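Local coordinates for protein catalase (Exiguobacterium oxidotolerans, PDB 2J2M) that breaks down hydrogen peroxide to water and oxygen at a haem group, working as a tetramer as in other haem catalases, at residues R412-I415 and E416-N420; Y36-I39 and E40-H44; E384-Y388 and Q389-K393. All coordinates share one frame; numbering follows the deposited sequence.

Interaction 1 (R412-I415 and E416-N420); sequences RLEI and EKTNN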
ATOM      1  N   ARG A 412      21.595 -17.804 -21.088  1.00 13.10           N
ATOM      2  CA  ARG A 412      20.569 -18.796 -20.719  1.00 12.84           C
ATOM      3  C   ARG A 412      21.023 -20.173 -21.171  1.00 13.47           C
ATOM      4  O   ARG A 412      20.849 -20.553 -22.342  1.00 13.00           O
ATOM      5  CB  ARG A 412      19.195 -18.450 -21.326  1.00 12.84           C
ATOM      6  CG  ARG A 412      18.728 -17.048 -20.996  1.00 11.92           C
ATOM      7  CD  ARG A 412      17.264 -16.766 -21.345  1.00 11.67           C
ATOM      8  NE  ARG A 412      16.985 -15.373 -21.063  1.00 10.07           N
ATOM      9  CZ  ARG A 412      16.709 -14.878 -19.861  1.00 11.82           C
ATOM     10  NH1 ARG A 412      16.617 -15.673 -18.805  1.00 12.47           N
ATOM     11  NH2 ARG A 412      16.513 -13.573 -19.716  1.00 12.31           N
ATOM     12  N   LEU A 413      21.602 -20.919 -20.227  1.00 13.94           N
ATOM     13  CA  LEU A 413      22.356 -22.135 -20.529  1.00 14.28           C
ATOM     14  C   LEU A 413      21.991 -23.245 -19.563  1.00 15.11           C
ATOM     15  O   LEU A 413      22.469 -23.267 -18.428  1.00 15.68           O
ATOM     16  CB  LEU A 413      23.871 -21.858 -20.455  1.00 13.83           C
ATOM     17  CG  LEU A 413      24.444 -20.695 -21.304  1.00 14.36           C
ATOM     18  CD1 LEU A 413      25.727 -20.066 -20.690  1.00 13.24           C
ATOM     19  CD2 LEU A 413      24.669 -21.116 -22.773  1.00 13.69           C
ATOM     20  N   GLU A 414      21.166 -24.179 -20.027  1.00 16.02           N
ATOM     21  CA  GLU A 414      20.729 -25.313 -19.226  1.00 17.11           C
ATOM     22  C   GLU A 414      21.878 -26.247 -18.873  1.00 17.64           C
ATOM     23  O   GLU A 414      22.724 -26.559 -19.732  1.00 19.03           O
ATOM     24  CB  GLU A 414      19.662 -26.098 -19.981  1.00 17.03           C
ATOM     25  CG  GLU A 414      18.879 -27.060 -19.096  1.00 18.99           C
ATOM     26  CD  GLU A 414      18.065 -28.034 -19.892  1.00 21.55           C
ATOM     27  OE1 GLU A 414      18.374 -28.220 -21.088  1.00 23.91           O
ATOM     28  OE2 GLU A 414      17.126 -28.625 -19.326  1.00 22.06           O
ATOM     29  N   ILE A 415      21.897 -26.718 -17.630  1.00 17.76           N
ATOM     30  CA  ILE A 415      22.925 -27.664 -17.178  1.00 18.05           C
ATOM     31  C   ILE A 415      22.996 -28.920 -18.069  1.00 19.44           C
ATOM     32  O   ILE A 415      22.007 -29.315 -18.663  1.00 18.97           O
ATOM     33  CB  ILE A 415      22.809 -28.019 -15.637  1.00 17.47           C
ATOM     34  CG1 ILE A 415      21.499 -28.732 -15.304  1.00 16.25           C
ATOM     35  CG2 ILE A 415      22.962 -26.757 -14.780  1.00 16.55           C
ATOM     36  CD1 ILE A 415      21.480 -29.350 -13.898  1.00 16.12           C
ATOM     37  N   GLU A 416      24.176 -29.531 -18.138  1.00 21.26           N
ATOM     38  CA  GLU A 416      24.438 -30.663 -19.045  1.00 22.75           C
ATOM     39  C   GLU A 416      23.836 -31.995 -18.590  1.00 22.20           C
ATOM     40  O   GLU A 416      23.124 -32.635 -19.360  1.00 22.87           O
ATOM     41  CB  GLU A 416      25.947 -30.834 -19.275  1.00 23.28           C
ATOM     42  CG  GLU A 416      26.581 -29.749 -20.134  1.00 27.19           C
ATOM     43  CD  GLU A 416      26.960 -30.254 -21.517  1.00 31.77           C
ATOM     44  OE1 GLU A 416      26.578 -29.607 -22.515  1.00 32.68           O
ATOM     45  OE2 GLU A 416      27.642 -31.308 -21.597  1.00 34.49           O
ATOM     46  N   LYS A 417      24.119 -32.440 -17.366  1.00 21.73           N
ATOM     47  CA  LYS A 417      23.565 -33.740 -16.968  1.00 20.72           C
ATOM     48  C   LYS A 417      22.311 -33.641 -16.115  1.00 20.43           C
ATOM     49  O   LYS A 417      22.353 -33.519 -14.875  1.00 20.50           O
ATOM     50  CB  LYS A 417      24.590 -34.753 -16.426  1.00 20.75           C
ATOM     51  CG  LYS A 417      25.681 -34.245 -15.549  1.00 20.22           C
ATOM     52  CD  LYS A 417      26.460 -35.455 -15.012  1.00 20.93           C
ATOM     53  CE  LYS A 417      27.884 -35.063 -14.599  1.00 21.29           C
ATOM     54  NZ  LYS A 417      28.653 -36.172 -13.955  1.00 20.03           N
ATOM     55  N   THR A 418      21.190 -33.708 -16.823  1.00 19.36           N
ATOM     56  CA  THR A 418      19.878 -33.513 -16.238  1.00 18.13           C
ATOM     57  C   THR A 418      19.426 -34.731 -15.491  1.00 17.34           C
ATOM     58  O   THR A 418      18.870 -34.613 -14.420  1.00 17.32           O
ATOM     59  CB  THR A 418      18.863 -33.145 -17.313  1.00 18.56           C
ATOM     60  OG1 THR A 418      18.943 -34.116 -18.378  1.00 17.10           O
ATOM     61  CG2 THR A 418      19.180 -31.720 -17.839  1.00 16.87           C
ATOM     62  N   ASN A 419      19.675 -35.904 -16.058  1.00 16.97           N
ATOM     63  CA  ASN A 419      19.332 -37.165 -15.407  1.00 16.46           C
ATOM     64  C   ASN A 419      17.946 -37.064 -14.739  1.00 15.96           C
ATOM     65  O   ASN A 419      17.807 -37.206 -13.510  1.00 15.71           O
ATOM     66  CB  ASN A 419      20.435 -37.543 -14.408  1.00 16.65           C
ATOM     67  CG  ASN A 419      20.303 -38.953 -13.892  1.00 18.42           C
ATOM     68  OD1 ASN A 419      19.361 -39.684 -14.224  1.00 20.34           O
ATOM     69  ND2 ASN A 419      21.254 -39.349 -13.071  1.00 20.18           N
ATOM     70  N   ASN A 420      16.941 -36.800 -15.575  1.00 14.87           N
ATOM     71  CA  ASN A 420      15.558 -36.574 -15.140  1.00 14.56           C
ATOM     72  C   ASN A 420      14.853 -37.784 -14.511  1.00 14.18           C
ATOM     73  O   ASN A 420      13.887 -37.611 -13.739  1.00 14.03           O
ATOM     74  CB  ASN A 420      14.704 -36.058 -16.319  1.00 14.31           C
ATOM     75  CG  ASN A 420      15.008 -34.607 -16.679  1.00 13.97           C
ATOM     76  OD1 ASN A 420      15.495 -33.828 -15.854  1.00 13.99           O
ATOM     77  ND2 ASN A 420      14.706 -34.235 -17.910  1.00 12.15           N
TER

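Interaction 2 (Y36-I39 and E40-H44); sequences YQLI and EKIAH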
ATOM      1  N   TYR A  36     -15.967  10.036  16.569  1.00  8.55           N
ATOM      2  CA  TYR A  36     -14.558   9.680  16.374  1.00  8.93           C
ATOM      3  C   TYR A  36     -14.274   8.274  16.917  1.00  9.15           C
ATOM      4  O   TYR A  36     -13.575   7.476  16.276  1.00  9.61           O
ATOM      5  CB  TYR A  36     -13.587  10.706  17.007  1.00  9.15           C
ATOM      6  CG  TYR A  36     -12.138  10.231  16.896  1.00  9.78           C
ATOM      7  CD1 TYR A  36     -11.391  10.502  15.741  1.00  8.12           C
ATOM      8  CD2 TYR A  36     -11.537   9.466  17.919  1.00  7.67           C
ATOM      9  CE1 TYR A  36     -10.078  10.037  15.589  1.00  8.36           C
ATOM     10  CE2 TYR A  36     -10.208   8.991  17.779  1.00  8.81           C
ATOM     11  CZ  TYR A  36      -9.496   9.279  16.597  1.00  9.11           C
ATOM     12  OH  TYR A  36      -8.211   8.831  16.402  1.00  9.50           O
ATOM     13  N   GLN A  37     -14.833   7.968  18.086  1.00  8.93           N
ATOM     14  CA  GLN A  37     -14.557   6.696  18.746  1.00  8.93           C
ATOM     15  C   GLN A  37     -14.986   5.492  17.891  1.00  8.60           C
ATOM     16  O   GLN A  37     -14.234   4.523  17.745  1.00  7.98           O
ATOM     17  CB  GLN A  37     -15.192   6.659  20.141  1.00  8.69           C
ATOM     18  CG  GLN A  37     -15.299   5.272  20.739  1.00  8.01           C
ATOM     19  CD  GLN A  37     -16.130   5.253  21.999  1.00  9.97           C
ATOM     20  OE1 GLN A  37     -16.015   6.149  22.827  1.00 11.84           O
ATOM     21  NE2 GLN A  37     -16.995   4.243  22.140  1.00  9.17           N
ATOM     22  N   LEU A  38     -16.192   5.569  17.333  1.00  8.33           N
ATOM     23  CA  LEU A  38     -16.697   4.531  16.432  1.00  7.97           C
ATOM     24  C   LEU A  38     -15.839   4.406  15.160  1.00  8.08           C
ATOM     25  O   LEU A  38     -15.383   3.313  14.808  1.00  7.15           O
ATOM     26  CB  LEU A  38     -18.155   4.823  16.050  1.00  7.81           C
ATOM     27  CG  LEU A  38     -18.715   3.930  14.930  1.00  7.73           C
ATOM     28  CD1 LEU A  38     -19.101   2.522  15.456  1.00  5.31           C
ATOM     29  CD2 LEU A  38     -19.873   4.609  14.253  1.00  7.35           C
ATOM     30  N   ILE A  39     -15.627   5.532  14.476  1.00  8.27           N
ATOM     31  CA  ILE A  39     -14.919   5.525  13.202  1.00  8.33           C
ATOM     32  C   ILE A  39     -13.470   5.053  13.370  1.00  9.15           C
ATOM     33  O   ILE A  39     -12.973   4.281  12.551  1.00  9.61           O
ATOM     34  CB  ILE A  39     -15.012   6.896  12.501  1.00  9.09           C
ATOM     35  CG1 ILE A  39     -16.489   7.192  12.169  1.00  8.71           C
ATOM     36  CG2 ILE A  39     -14.084   6.963  11.243  1.00  6.27           C
ATOM     37  CD1 ILE A  39     -16.754   8.622  11.873  1.00 10.39           C
ATOM     38  N   GLU A  40     -12.802   5.489  14.438  1.00  8.95           N
ATOM     39  CA  GLU A  40     -11.455   4.992  14.725  1.00  8.40           C
ATOM     40  C   GLU A  40     -11.459   3.485  14.899  1.00  7.63           C
ATOM     41  O   GLU A  40     -10.581   2.807  14.392  1.00  8.41           O
ATOM     42  CB  GLU A  40     -10.859   5.645  15.969  1.00  7.93           C
ATOM     43  CG  GLU A  40      -9.444   5.138  16.246  1.00  9.94           C
ATOM     44  CD  GLU A  40      -8.953   5.455  17.634  1.00  9.62           C
ATOM     45  OE1 GLU A  40      -9.184   4.657  18.556  1.00 11.12           O
ATOM     46  OE2 GLU A  40      -8.299   6.491  17.791  1.00 12.32           O
ATOM     47  N   LYS A  41     -12.446   2.980  15.624  1.00  6.94           N
ATOM     48  CA  LYS A  41     -12.585   1.552  15.922  1.00  7.25           C
ATOM     49  C   LYS A  41     -12.920   0.745  14.660  1.00  6.90           C
ATOM     50  O   LYS A  41     -12.247  -0.249  14.362  1.00  7.40           O
ATOM     51  CB  LYS A  41     -13.658   1.347  16.990  1.00  6.60           C
ATOM     52  CG  LYS A  41     -13.659   0.010  17.687  1.00  8.80           C
ATOM     53  CD  LYS A  41     -14.751  -0.040  18.805  1.00  7.72           C
ATOM     54  CE  LYS A  41     -14.975  -1.473  19.303  1.00  8.92           C
ATOM     55  NZ  LYS A  41     -16.063  -1.559  20.349  1.00 10.64           N
ATOM     56  N   ILE A  42     -13.953   1.173  13.930  1.00  6.32           N
ATOM     57  CA  ILE A  42     -14.334   0.543  12.670  1.00  5.89           C
ATOM     58  C   ILE A  42     -13.249   0.690  11.590  1.00  6.23           C
ATOM     59  O   ILE A  42     -12.952  -0.281  10.872  1.00  6.35           O
ATOM     60  CB  ILE A  42     -15.684   1.091  12.116  1.00  5.89           C
ATOM     61  CG1 ILE A  42     -16.826   0.842  13.109  1.00  4.70           C
ATOM     62  CG2 ILE A  42     -15.974   0.522  10.689  1.00  4.38           C
ATOM     63  CD1 ILE A  42     -17.074  -0.635  13.458  1.00  4.15           C
ATOM     64  N   ALA A  43     -12.666   1.885  11.466  1.00  5.72           N
ATOM     65  CA  ALA A  43     -11.609   2.099  10.467  1.00  5.51           C
ATOM     66  C   ALA A  43     -10.390   1.204  10.692  1.00  5.98           C
ATOM     67  O   ALA A  43      -9.808   0.711   9.718  1.00  6.80           O
ATOM     68  CB  ALA A  43     -11.214   3.543  10.384  1.00  4.83           C
ATOM     69  N   HIS A  44     -10.013   0.941  11.946  1.00  5.87           N
ATOM     70  CA  HIS A  44      -8.876   0.035  12.171  1.00  5.60           C
ATOM     71  C   HIS A  44      -9.257  -1.421  11.866  1.00  5.99           C
ATOM     72  O   HIS A  44      -8.497  -2.158  11.238  1.00  5.51           O
ATOM     73  CB  HIS A  44      -8.281   0.175  13.580  1.00  5.18           C
ATOM     74  CG  HIS A  44      -6.949  -0.499  13.729  1.00  4.88           C
ATOM     75  ND1 HIS A  44      -6.820  -1.809  14.142  1.00  4.10           N
ATOM     76  CD2 HIS A  44      -5.691  -0.066  13.462  1.00  2.47           C
ATOM     77  CE1 HIS A  44      -5.540  -2.142  14.145  1.00  3.88           C
ATOM     78  NE2 HIS A  44      -4.834  -1.107  13.736  1.00  2.00           N
TER
HETATM   79  O   HOH W   1     -11.875   4.075  19.421  1.00  8.91           O

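Interaction 3 (E384-Y388 and Q389-K393); sequences EPNRY and QDEPK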
ATOM      1  N   GLU A 384      27.729   7.219   3.660  1.00 13.22           N
ATOM      2  CA  GLU A 384      29.088   6.672   3.853  1.00 12.83           C
ATOM      3  C   GLU A 384      29.807   6.569   2.501  1.00 13.04           C
ATOM      4  O   GLU A 384      29.190   6.211   1.507  1.00 13.38           O
ATOM      5  CB  GLU A 384      29.004   5.285   4.479  1.00 13.18           C
ATOM      6  CG  GLU A 384      30.244   4.817   5.219  1.00 12.15           C
ATOM      7  CD  GLU A 384      31.290   4.175   4.336  1.00 10.99           C
ATOM      8  OE1 GLU A 384      32.445   4.112   4.791  1.00 11.74           O
ATOM      9  OE2 GLU A 384      30.985   3.732   3.201  1.00 12.22           O
ATOM     10  N   PRO A 385      31.104   6.905   2.435  1.00 13.28           N
ATOM     11  CA  PRO A 385      31.996   7.439   3.471  1.00 13.63           C
ATOM     12  C   PRO A 385      31.576   8.816   3.980  1.00 13.53           C
ATOM     13  O   PRO A 385      30.859   9.555   3.303  1.00 13.35           O
ATOM     14  CB  PRO A 385      33.368   7.495   2.773  1.00 12.87           C
ATOM     15  CG  PRO A 385      33.046   7.632   1.345  1.00 13.60           C
ATOM     16  CD  PRO A 385      31.812   6.760   1.150  1.00 13.61           C
ATOM     17  N   ASN A 386      31.998   9.102   5.203  1.00 14.38           N
ATOM     18  CA  ASN A 386      31.820  10.397   5.848  1.00 15.14           C
ATOM     19  C   ASN A 386      33.071  10.674   6.704  1.00 15.52           C
ATOM     20  O   ASN A 386      33.967   9.810   6.767  1.00 14.86           O
ATOM     21  CB  ASN A 386      30.532  10.408   6.686  1.00 15.03           C
ATOM     22  CG  ASN A 386      30.443   9.249   7.638  1.00 14.96           C
ATOM     23  OD1 ASN A 386      31.197   9.164   8.599  1.00 16.29           O
ATOM     24  ND2 ASN A 386      29.523   8.351   7.380  1.00 15.15           N
ATOM     25  N   ARG A 387      33.120  11.850   7.342  1.00 16.22           N
ATOM     26  CA  ARG A 387      34.284  12.313   8.114  1.00 17.54           C
ATOM     27  C   ARG A 387      34.314  11.869   9.577  1.00 18.96           C
ATOM     28  O   ARG A 387      35.315  12.054  10.281  1.00 19.48           O
ATOM     29  CB  ARG A 387      34.386  13.849   8.073  1.00 17.78           C
ATOM     30  CG  ARG A 387      33.232  14.592   8.738  1.00 16.31           C
ATOM     31  CD  ARG A 387      33.437  16.118   8.691  1.00 16.02           C
ATOM     32  NE  ARG A 387      33.300  16.698   7.351  1.00 14.30           N
ATOM     33  CZ  ARG A 387      32.192  17.269   6.856  1.00 13.14           C
ATOM     34  NH1 ARG A 387      31.078  17.364   7.571  1.00 10.60           N
ATOM     35  NH2 ARG A 387      32.203  17.778   5.636  1.00 13.22           N
ATOM     36  N   TYR A 388      33.214  11.302  10.044  1.00 20.16           N
ATOM     37  CA  TYR A 388      33.035  11.072  11.466  1.00 20.59           C
ATOM     38  C   TYR A 388      33.484   9.663  11.828  1.00 21.41           C
ATOM     39  O   TYR A 388      33.112   8.680  11.183  1.00 21.78           O
ATOM     40  CB  TYR A 388      31.579  11.335  11.846  1.00 20.68           C
ATOM     41  CG  TYR A 388      31.060  12.691  11.381  1.00 20.39           C
ATOM     42  CD1 TYR A 388      30.296  12.814  10.206  1.00 20.87           C
ATOM     43  CD2 TYR A 388      31.320  13.846  12.116  1.00 20.97           C
ATOM     44  CE1 TYR A 388      29.802  14.061   9.772  1.00 18.50           C
ATOM     45  CE2 TYR A 388      30.829  15.101  11.698  1.00 20.55           C
ATOM     46  CZ  TYR A 388      30.078  15.186  10.526  1.00 20.45           C
ATOM     47  OH  TYR A 388      29.620  16.402  10.126  1.00 21.35           O
ATOM     48  N   GLN A 389      34.316   9.575  12.854  1.00 22.23           N
ATOM     49  CA  GLN A 389      34.925   8.309  13.244  1.00 23.15           C
ATOM     50  C   GLN A 389      33.963   7.424  14.034  1.00 22.49           C
ATOM     51  O   GLN A 389      34.130   6.214  14.046  1.00 21.88           O
ATOM     52  CB  GLN A 389      36.213   8.542  14.062  1.00 23.57           C
ATOM     53  CG  GLN A 389      37.419   7.778  13.513  1.00 27.07           C
ATOM     54  CD  GLN A 389      38.398   7.342  14.602  1.00 31.62           C
ATOM     55  OE1 GLN A 389      39.132   8.162  15.179  1.00 32.63           O
ATOM     56  NE2 GLN A 389      38.414   6.036  14.883  1.00 31.84           N
ATOM     57  N   ASP A 390      32.973   8.035  14.685  1.00 22.38           N
ATOM     58  CA  ASP A 390      32.036   7.300  15.525  1.00 22.93           C
ATOM     59  C   ASP A 390      30.762   6.820  14.825  1.00 21.84           C
ATOM     60  O   ASP A 390      29.903   6.196  15.456  1.00 21.94           O
ATOM     61  CB  ASP A 390      31.709   8.062  16.819  1.00 23.47           C
ATOM     62  CG  ASP A 390      30.985   9.386  16.570  1.00 28.87           C
ATOM     63  OD1 ASP A 390      31.224  10.029  15.503  1.00 33.64           O
ATOM     64  OD2 ASP A 390      30.185   9.813  17.459  1.00 32.32           O
ATOM     65  N   GLU A 391      30.642   7.062  13.523  1.00 20.41           N
ATOM     66  CA  GLU A 391      29.510   6.480  12.773  1.00 19.00           C
ATOM     67  C   GLU A 391      29.879   5.084  12.243  1.00 17.61           C
ATOM     68  O   GLU A 391      31.058   4.696  12.280  1.00 17.42           O
ATOM     69  CB  GLU A 391      29.005   7.422  11.666  1.00 18.79           C
ATOM     70  CG  GLU A 391      28.504   8.798  12.170  1.00 19.89           C
ATOM     71  CD  GLU A 391      27.305   8.751  13.142  1.00 21.16           C
ATOM     72  OE1 GLU A 391      27.336   9.506  14.129  1.00 22.34           O
ATOM     73  OE2 GLU A 391      26.325   7.998  12.936  1.00 21.47           O
ATOM     74  N   PRO A 392      28.873   4.295  11.807  1.00 16.58           N
ATOM     75  CA  PRO A 392      29.156   2.928  11.325  1.00 15.27           C
ATOM     76  C   PRO A 392      30.181   2.826  10.174  1.00 14.46           C
ATOM     77  O   PRO A 392      30.074   3.530   9.159  1.00 14.41           O
ATOM     78  CB  PRO A 392      27.783   2.432  10.865  1.00 15.38           C
ATOM     79  CG  PRO A 392      26.787   3.265  11.595  1.00 14.94           C
ATOM     80  CD  PRO A 392      27.425   4.603  11.783  1.00 16.26           C
ATOM     81  N   LYS A 393      31.158   1.940  10.337  1.00 13.08           N
ATOM     82  CA  LYS A 393      32.161   1.689   9.310  1.00 12.53           C
ATOM     83  C   LYS A 393      32.193   0.220   8.905  1.00 12.38           C
ATOM     84  O   LYS A 393      31.908  -0.664   9.714  1.00 11.18           O
ATOM     85  CB  LYS A 393      33.574   2.128   9.777  1.00 12.15           C
ATOM     86  CG  LYS A 393      33.686   3.594  10.307  1.00 12.67           C
ATOM     87  CD  LYS A 393      33.468   4.655   9.204  1.00 11.84           C
ATOM     88  CE  LYS A 393      32.910   5.924   9.815  1.00 12.36           C
ATOM     89  NZ  LYS A 393      33.194   7.109   8.940  1.00 12.96           N
TER

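Interaction 1 (R412-I415 and E416-N420)
E414 and T418 meet where the chain bends, and the contact can be followed along the side chain of E414. From its CB the chain runs extended: CG sits trans to the amide nitrogen (chi1 -164°), and the next torsion stays trans (chi2 -167°). CB and CG make no close contact across the two segments, and it is the tip that touches. There OE2 comes to 4.0 Å from T418 CG2, the two side chains crossing at about a right angle, so that a carboxylate oxygen rests against a methyl group. The same methyl has a second neighbour, for T418 CG2 also lies 3.8 Å from I415 O. One small apolar group thus touches an acid oxygen and a peptide carbonyl, with neither of which it forms a conventional hydrogen bond.

The polypeptide bends just beyond I415, whose side chain packs on R137, D279 and R27 of the second subunit. The backbone bond from T418 N to E416 O is long and weak at 3.4 Å, so internal bonding contributes little to this irregular turn between strand 409-410 and helix 422-430. Stronger polar partners lie to its outside. K417 NZ bonds F273 O, N419 ND2 bonds D274 O, and T418 O accepts from K282 NZ, while E414 O takes a bond from R27 NH1 of the second subunit.

As a worked case of a surface turn, the segment pairs a few van der Waals touches within with hydrogen bonds outside. The chemistry implies a shape probably imposed by the loops and the neighbouring subunit more than by attraction between E414 and T418.

Interaction 2 (Y36-I39 and E40-H44)
The Y36 ring and the E40 carboxylate stand nearly upright to each other, their planes 78° apart. Over one face of the ring lies E40 CB, 3.8 Å above the plane and offset toward the rim, in a CH-pi contact. At the rim, E40 OE2 comes within 3.1 Å of Y36 CE2 and accepts a hydrogen bond from Y36 OH at 2.7 Å. That bond meets OE2 on its anti side, slightly out of the carboxylate plane. The extended E40 chain, trans at chi1 (-179°), carries the acid from over the face out to the hydroxyl end of the rim.

The pairing is an i to i+4 side-chain hydrogen bond on helix 36-45, whose backbone supplies matching bonds: I42 N to L38 O is almost straight at 2.7 Å. On another side of the helix L38 CD1 packs on I42 CG1 at 3.7 Å, and the I42 side chain is about 4 Å from a bound haem. A phenylalanine at Y36 would probably keep the ring over E40 CB but leave E40 OE2 without its hydroxyl donor, the carboxylate then held mainly through OE1.

That other oxygen, E40 OE1, accepts from a water that also bonds Q37 O, from N11 N and from Q367 NE2 of the fourth subunit.

Interaction 3 (E384-Y388 and Q389-K393)
N386 OD1 is gripped by two donors, Y388 N at 3.3 Å and K393 NZ at 2.9 Å. They use the oxygen differently: the backbone N-H arrives in the carbonyl plane on a lone pair, whereas the ammonium comes from above that plane, 49° out of it. K393 NZ gives a second, shorter bond to Y388 O, 2.7 Å long, and so spans the bend from side chain to backbone. A kink early in the lysine chain (chi2 -67°) brings its end back over the turn.

The amide of N386 has its rotation fixed from the other end as well, since ND2 donates to Y383 O and Y366 OH.

On the outside of the bend R387 CG rests 3.5 Å above the plane of the Y388 ring, over its centre. Further out R387 NH1 bonds Y388 OH at 3.1 Å, the hydroxyl lying at the guanidinium edge; the same NH1 makes a salt bridge with D161 of the third subunit.

An asparagine oxygen accepting from the backbone N two residues on defines an Asx turn, to which K393 NZ adds a cross-brace from OD1 to Y388 O.

The three local contacts illustrate how solutions change with setting. Interaction 2 is the buried case, and the only regular helix among them; its polar pair is built on i to i+4 spacing. Interactions 1 and 3 belong to irregular loops, interaction 1 at the surface, interaction 3 partly buried. Of these, 384-393 is tied by side-chain hydrogen bonds of its own, while 412-420 has within it little more than methyl-to-oxygen contacts and one weak backbone bond. None of the three touches another, their nearest atoms being at least about 32 Å apart. What they share is the tetramer: interactions 1 and 2 meet the second subunit, 1 and 3 the third, 2 and 3 the fourth.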